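Local coordinates for designed helical repeat protein (Synthetic construct, PDB 5CWQ), which has no known natural function, being a computationally designed protein in which tandem helical repeats stack into a compact all-helical array, at residues Ala127-Leu131 against Ala160-Leu164. Residues are numbered along the deposited sequence; the frame is centred on the assembly and turned at random.
Sequences AQRVL and AVLAL
L164 lays its forked end over A127 and the neighbouring turn of helix 117-144: CD2 rests 3.8 Å from A127 CB, while CD1 reaches on toward Q128 and L131. With CG anti to its carbonyl carbon (chi1 -70°), the leucine extends across to the facing helix. L131 CD2 meets L164 CD1 at 4.0 Å, the two side chains crossing at about a right angle, and L131 CD1 lies against V161 CG2. At the partly exposed margin, the bend of Q128 at chi2 (61°) sets OE1 in van der Waals contact with L164 CD1 (3.8 Å); its NE2 is hydrogen-bonded to E132. Alanines make the closest part of the interface. A160 CB sits 3.6 Å from A127 O, a carbonyl already engaged by L131 N one helical turn on, and is flanked by V130 CG1 and L131 CB. A127 CB in turn meets A163 CB at 3.7 Å. These small side chains let the axes of segments 127-131 and 160-164 approach to 8.7 Å, with 158° between their N-to-C directions. Helix 90-114 covers one side, with V104 touching both A127 and A163, whereas D183 of helix 174-201 touches L131, V161 and L164. The buried seam of alanines bordered by leucine and valine is typical of close antiparallel helix packing, here between consecutive helices of a designed helical repeat array.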
ATOM      1  N   ALA A 127       4.250  -6.110   5.870  1.00 32.16           N
ATOM      2  CA  ALA A 127       3.491  -6.323   4.645  1.00 28.89           C
ATOM      3  C   ALA A 127       2.681  -7.609   4.730  1.00 29.40           C
ATOM      4  O   ALA A 127       1.538  -7.667   4.273  1.00 27.27           O
ATOM      5  CB  ALA A 127       4.423  -6.364   3.442  1.00 28.63           C
ATOM      6  N   GLN A 128       3.280  -8.644   5.309  1.00 32.68           N
ATOM      7  CA  GLN A 128       2.589  -9.914   5.481  1.00 36.54           C
ATOM      8  C   GLN A 128       1.416  -9.746   6.443  1.00 37.04           C
ATOM      9  O   GLN A 128       0.346 -10.316   6.230  1.00 37.29           O
ATOM     10  CB  GLN A 128       3.554 -10.989   5.990  1.00 41.59           C
ATOM     11  CG  GLN A 128       2.934 -12.377   6.125  1.00 46.80           C
ATOM     12  CD  GLN A 128       2.414 -12.922   4.806  1.00 49.97           C
ATOM     13  OE1 GLN A 128       2.990 -12.674   3.746  1.00 50.78           O
ATOM     14  NE2 GLN A 128       1.316 -13.666   4.866  1.00 51.80           N
ATOM     15  N   ARG A 129       1.620  -8.956   7.493  1.00 38.79           N
ATOM     16  CA  ARG A 129       0.578  -8.707   8.484  1.00 43.45           C
ATOM     17  C   ARG A 129      -0.639  -8.029   7.861  1.00 36.98           C
ATOM     18  O   ARG A 129      -1.757  -8.529   7.965  1.00 36.32           O
ATOM     19  CB  ARG A 129       1.112  -7.841   9.628  1.00 55.64           C
ATOM     20  CG  ARG A 129       2.006  -8.572  10.617  1.00 70.91           C
ATOM     21  CD  ARG A 129       2.666  -7.586  11.572  1.00 83.65           C
ATOM     22  NE  ARG A 129       3.607  -8.228  12.488  1.00 96.37           N
ATOM     23  CZ  ARG A 129       4.389  -7.569  13.339  1.00105.15           C
ATOM     24  NH1 ARG A 129       4.352  -6.244  13.395  1.00106.19           N
ATOM     25  NH2 ARG A 129       5.212  -8.237  14.135  1.00110.27           N
ATOM     26  N   VAL A 130      -0.415  -6.888   7.218  1.00 33.31           N
ATOM     27  CA  VAL A 130      -1.510  -6.114   6.649  1.00 32.47           C
ATOM     28  C   VAL A 130      -2.196  -6.906   5.535  1.00 30.09           C
ATOM     29  O   VAL A 130      -3.405  -6.778   5.325  1.00 29.22           O
ATOM     30  CB  VAL A 130      -1.016  -4.749   6.109  1.00 32.91           C
ATOM     31  CG1 VAL A 130      -0.059  -4.939   4.944  1.00 33.70           C
ATOM     32  CG2 VAL A 130      -2.192  -3.875   5.704  1.00 32.44           C
ATOM     33  N   LEU A 131      -1.417  -7.729   4.836  1.00 29.68           N
ATOM     34  CA  LEU A 131      -1.959  -8.621   3.817  1.00 29.86           C
ATOM     35  C   LEU A 131      -3.011  -9.546   4.421  1.00 30.90           C
ATOM     36  O   LEU A 131      -4.103  -9.706   3.874  1.00 30.41           O
ATOM     37  CB  LEU A 131      -0.841  -9.444   3.176  1.00 32.85           C
ATOM     38  CG  LEU A 131      -1.263 -10.613   2.283  1.00 37.02           C
ATOM     39  CD1 LEU A 131      -2.082 -10.116   1.108  1.00 36.85           C
ATOM     40  CD2 LEU A 131      -0.044 -11.375   1.801  1.00 39.62           C
ATOM     41  N   ALA A 160       0.219  -4.455  -0.388  1.00 23.60           N
ATOM     42  CA  ALA A 160       0.982  -5.331   0.493  1.00 23.39           C
ATOM     43  C   ALA A 160       1.837  -6.304  -0.313  1.00 24.74           C
ATOM     44  O   ALA A 160       2.997  -6.548   0.019  1.00 24.74           O
ATOM     45  CB  ALA A 160       0.046  -6.089   1.425  1.00 23.89           C
ATOM     46  N   VAL A 161       1.262  -6.856  -1.377  1.00 26.22           N
ATOM     47  CA  VAL A 161       1.983  -7.790  -2.233  1.00 27.46           C
ATOM     48  C   VAL A 161       3.089  -7.053  -2.985  1.00 28.79           C
ATOM     49  O   VAL A 161       4.144  -7.619  -3.263  1.00 29.67           O
ATOM     50  CB  VAL A 161       1.030  -8.489  -3.224  1.00 25.84           C
ATOM     51  CG1 VAL A 161       1.804  -9.322  -4.238  1.00 25.32           C
ATOM     52  CG2 VAL A 161       0.054  -9.372  -2.466  1.00 25.99           C
ATOM     53  N   LEU A 162       2.839  -5.786  -3.304  1.00 28.66           N
ATOM     54  CA  LEU A 162       3.854  -4.939  -3.919  1.00 28.66           C
ATOM     55  C   LEU A 162       5.042  -4.785  -2.980  1.00 26.93           C
ATOM     56  O   LEU A 162       6.196  -4.838  -3.403  1.00 26.00           O
ATOM     57  CB  LEU A 162       3.278  -3.562  -4.258  1.00 30.96           C
ATOM     58  CG  LEU A 162       3.228  -3.160  -5.732  1.00 34.47           C
ATOM     59  CD1 LEU A 162       2.615  -1.776  -5.874  1.00 36.75           C
ATOM     60  CD2 LEU A 162       4.609  -3.190  -6.366  1.00 34.89           C
ATOM     61  N   ALA A 163       4.747  -4.590  -1.699  1.00 27.30           N
ATOM     62  CA  ALA A 163       5.784  -4.422  -0.694  1.00 27.70           C
ATOM     63  C   ALA A 163       6.588  -5.708  -0.540  1.00 28.17           C
ATOM     64  O   ALA A 163       7.812  -5.671  -0.403  1.00 28.09           O
ATOM     65  CB  ALA A 163       5.171  -4.007   0.639  1.00 27.12           C
ATOM     66  N   LEU A 164       5.901  -6.845  -0.572  1.00 28.40           N
ATOM     67  CA  LEU A 164       6.572  -8.137  -0.481  1.00 30.19           C
ATOM     68  C   LEU A 164       7.484  -8.352  -1.682  1.00 30.72           C
ATOM     69  O   LEU A 164       8.612  -8.826  -1.540  1.00 32.49           O
ATOM     70  CB  LEU A 164       5.553  -9.275  -0.387  1.00 32.17           C
ATOM     71  CG  LEU A 164       4.757  -9.360   0.918  1.00 34.84           C
ATOM     72  CD1 LEU A 164       3.651 -10.396   0.799  1.00 35.72           C
ATOM     73  CD2 LEU A 164       5.664  -9.682   2.106  1.00 36.83           C
TER